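Local coordinates for D-glycerate 3-kinase (Cryptococcus neoformans var. grubii serotype A, PDB 6CKG), which is probably a P-loop kinase that transfers a phosphate group from ATP to D-glycerate, at residues Pro102-Leu107 and Leu228-Gln233. Residues are numbered along the deposited sequence; the frame is centred on the assembly and turned at random. Where two conformers were deposited one is given.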
ATOM      1  N   PRO A 102      -7.813 -14.953  18.695  1.00 43.63           N
ATOM      2  CA  PRO A 102      -8.341 -14.020  19.706  1.00 47.03           C
ATOM      3  C   PRO A 102      -7.269 -13.316  20.519  1.00 45.68           C
ATOM      4  O   PRO A 102      -7.535 -12.230  21.045  1.00 50.36           O
ATOM      5  CB  PRO A 102      -9.205 -14.920  20.612  1.00 46.03           C
ATOM      6  CG  PRO A 102      -9.167 -16.307  19.988  1.00 47.34           C
ATOM      7  CD  PRO A 102      -7.966 -16.359  19.101  1.00 38.61           C
ATOM      8  N   ASP A 103      -6.081 -13.894  20.660  1.00 39.03           N
ATOM      9  CA  ASP A 103      -5.010 -13.253  21.408  1.00 45.19           C
ATOM     10  C   ASP A 103      -4.131 -12.353  20.552  1.00 43.16           C
ATOM     11  O   ASP A 103      -3.117 -11.857  21.050  1.00 51.37           O
ATOM     12  CB  ASP A 103      -4.144 -14.305  22.097  1.00 61.63           C
ATOM     13  CG  ASP A 103      -4.933 -15.145  23.067  1.00 74.05           C
ATOM     14  OD1 ASP A 103      -5.593 -14.553  23.948  1.00 78.36           O
ATOM     15  OD2 ASP A 103      -4.923 -16.386  22.927  1.00 81.05           O
ATOM     16  N   ASN A 104      -4.483 -12.132  19.284  1.00 38.32           N
ATOM     17  CA  ASN A 104      -3.670 -11.268  18.439  1.00 32.12           C
ATOM     18  C   ASN A 104      -4.376  -9.926  18.274  1.00 37.27           C
ATOM     19  O   ASN A 104      -5.312  -9.815  17.464  1.00 34.88           O
ATOM     20  CB  ASN A 104      -3.411 -11.919  17.079  1.00 34.39           C
ATOM     21  CG  ASN A 104      -2.388 -11.150  16.246  1.00 31.24           C
ATOM     22  OD1 ASN A 104      -2.365  -9.920  16.250  1.00 36.00           O
ATOM     23  ND2 ASN A 104      -1.528 -11.877  15.542  1.00 30.43           N
ATOM     24  N   PRO A 105      -3.974  -8.890  19.006  1.00 38.08           N
ATOM     25  CA  PRO A 105      -4.639  -7.588  18.869  1.00 31.49           C
ATOM     26  C   PRO A 105      -4.521  -6.983  17.488  1.00 42.22           C
ATOM     27  O   PRO A 105      -5.372  -6.171  17.103  1.00 41.17           O
ATOM     28  CB  PRO A 105      -3.918  -6.721  19.909  1.00 37.65           C
ATOM     29  CG  PRO A 105      -2.575  -7.368  20.063  1.00 39.66           C
ATOM     30  CD  PRO A 105      -2.851  -8.842  19.958  1.00 42.58           C
ATOM     31  N   LEU A 106      -3.474  -7.323  16.734  1.00 37.79           N
ATOM     32  CA  LEU A 106      -3.326  -6.748  15.405  1.00 37.19           C
ATOM     33  C   LEU A 106      -4.340  -7.313  14.415  1.00 40.00           C
ATOM     34  O   LEU A 106      -4.665  -6.639  13.431  1.00 36.85           O
ATOM     35  CB  LEU A 106      -1.887  -6.961  14.910  1.00 30.22           C
ATOM     36  CG  LEU A 106      -0.867  -6.176  15.733  1.00 30.60           C
ATOM     37  CD1 LEU A 106       0.584  -6.290  15.184  1.00 31.39           C
ATOM     38  CD2 LEU A 106      -1.325  -4.714  15.808  1.00 32.92           C
ATOM     39  N   LEU A 107      -4.873  -8.510  14.664  1.00 34.90           N
ATOM     40  CA  LEU A 107      -5.859  -9.109  13.775  1.00 35.01           C
ATOM     41  C   LEU A 107      -7.292  -8.934  14.269  1.00 32.97           C
ATOM     42  O   LEU A 107      -8.213  -9.558  13.721  1.00 32.70           O
ATOM     43  CB  LEU A 107      -5.544 -10.589  13.567  1.00 29.29           C
ATOM     44  CG  LEU A 107      -4.166 -10.855  12.950  1.00 28.97           C
ATOM     45  CD1 LEU A 107      -3.817 -12.338  12.987  1.00 32.40           C
ATOM     46  CD2 LEU A 107      -4.118 -10.308  11.505  1.00 32.21           C
ATOM     47  N   LEU A 228       3.682 -10.872  16.489  1.00 29.36           N
ATOM     48  CA  LEU A 228       4.462 -10.362  15.361  1.00 32.19           C
ATOM     49  C   LEU A 228       4.765 -11.462  14.347  1.00 27.13           C
ATOM     50  O   LEU A 228       4.736 -11.218  13.138  1.00 29.92           O
ATOM     51  CB  LEU A 228       5.756  -9.710  15.859  1.00 33.89           C
ATOM     52  CG  LEU A 228       5.583  -8.514  16.798  1.00 35.13           C
ATOM     53  CD1 LEU A 228       6.908  -8.091  17.405  1.00 34.51           C
ATOM     54  CD2 LEU A 228       4.915  -7.347  16.076  1.00 28.42           C
ATOM     55  N   HIS A 229       5.052 -12.679  14.817  1.00 30.45           N
ATOM     56  CA  HIS A 229       5.306 -13.789  13.900  1.00 27.52           C
ATOM     57  C   HIS A 229       4.089 -14.080  13.027  1.00 27.67           C
ATOM     58  O   HIS A 229       4.237 -14.423  11.847  1.00 29.56           O
ATOM     59  CB  HIS A 229       5.703 -15.040  14.687  1.00 27.29           C
ATOM     60  CG  HIS A 229       7.159 -15.098  15.074  1.00 31.94           C
ATOM     61  ND1 HIS A 229       8.179 -15.092  14.148  1.00 30.15           N
ATOM     62  CD2 HIS A 229       7.756 -15.224  16.287  1.00 27.82           C
ATOM     63  CE1 HIS A 229       9.343 -15.183  14.771  1.00 31.17           C
ATOM     64  NE2 HIS A 229       9.114 -15.267  16.072  1.00 30.45           N
ATOM     65  N   SER A 230       2.876 -13.972  13.605  1.00 31.28           N
ATOM     66  CA  SER A 230       1.649 -14.194  12.840  0.62 27.85           C
ATOM     67  C   SER A 230       1.519 -13.200  11.689  1.00 27.74           C
ATOM     68  O   SER A 230       1.206 -13.582  10.558  1.00 31.55           O
ATOM     69  CB  SER A 230       0.428 -14.103  13.757  0.62 28.33           C
ATOM     70  OG  SER A 230       0.484 -15.087  14.775  0.62 29.62           O
ATOM     71  N   ILE A 231       1.737 -11.912  11.963  1.00 24.73           N
ATOM     72  CA  ILE A 231       1.672 -10.931  10.877  1.00 25.18           C
ATOM     73  C   ILE A 231       2.727 -11.240   9.818  1.00 31.65           C
ATOM     74  O   ILE A 231       2.464 -11.158   8.608  1.00 28.79           O
ATOM     75  CB  ILE A 231       1.829  -9.504  11.430  1.00 27.59           C
ATOM     76  CG1 ILE A 231       0.787  -9.233  12.518  1.00 25.84           C
ATOM     77  CG2 ILE A 231       1.741  -8.472  10.288  1.00 21.76           C
ATOM     78  CD1 ILE A 231      -0.667  -9.411  12.041  1.00 26.05           C
ATOM     79  N   ASN A 232       3.936 -11.601  10.260  1.00 26.48           N
ATOM     80  CA  ASN A 232       5.018 -11.979   9.348  1.00 24.91           C
ATOM     81  C   ASN A 232       4.598 -13.135   8.447  1.00 28.05           C
ATOM     82  O   ASN A 232       4.815 -13.103   7.230  1.00 26.62           O
ATOM     83  CB  ASN A 232       6.260 -12.368  10.167  1.00 28.60           C
ATOM     84  CG  ASN A 232       7.508 -12.582   9.313  1.00 29.39           C
ATOM     85  OD1 ASN A 232       7.803 -11.789   8.430  1.00 29.05           O
ATOM     86  ND2 ASN A 232       8.250 -13.661   9.586  1.00 27.70           N
ATOM     87  N   GLN A 233       4.033 -14.189   9.041  1.00 25.12           N
ATOM     88  CA  GLN A 233       3.579 -15.340   8.270  1.00 30.13           C
ATOM     89  C   GLN A 233       2.461 -14.957   7.310  1.00 32.50           C
ATOM     90  O   GLN A 233       2.395 -15.465   6.182  1.00 30.18           O
ATOM     91  CB  GLN A 233       3.097 -16.436   9.218  1.00 34.04           C
ATOM     92  CG  GLN A 233       3.052 -17.807   8.582  1.00 52.40           C
ATOM     93  CD  GLN A 233       4.441 -18.350   8.330  1.00 66.14           C
ATOM     94  OE1 GLN A 233       5.367 -18.063   9.089  1.00 76.37           O
ATOM     95  NE2 GLN A 233       4.602 -19.119   7.258  1.00 62.49           N
TER
HETATM   96  O   HOH W   1      -1.554 -14.770  16.341  1.00 53.22           O
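The flat carboxamide of Asn104 presents its ND2 end to helix 225-236, ND2 coming 3.5 Å from Ser230 CB. Over one of its faces lies Leu107, whose CG is 3.8 Å from Asn104 CG; Ile231 CD1 approaches from that same side. A water accepts from Asn104 ND2 at 3.0 Å; in the Ser230 conformer given, it lies 2.6 Å from Ser230 OG, which also bonds to the carbonyl of Ser226 one helical turn back. Asn104 CG is anti to the backbone N (chi1 -171°), and chi2 (-38°) turns OD1 to its own loop, where it receives weak bonds from the amides of Leu106 and Leu107. The first forms an Asx turn, inside a beta turn closed by Leu107 N to Asn104 O. This turn follows helix 91-100 in a P-loop kinase fold with strand order 2-3-1-4-5 in its parallel core, and packs on a helix far from the chain centre. On the Leu107 side of the amide the contact is apolar: Ile231 CD1 reaches Leu107 CD2 at 3.6 Å, the two side chains running antiparallel. Leu106 lies nearly perpendicular to Ile231, its CB 4.0 Å from Ile231 CD1. Phe298 of helix 281-298 touches Ile231, while Thr227 meets Asn104 and Leu106.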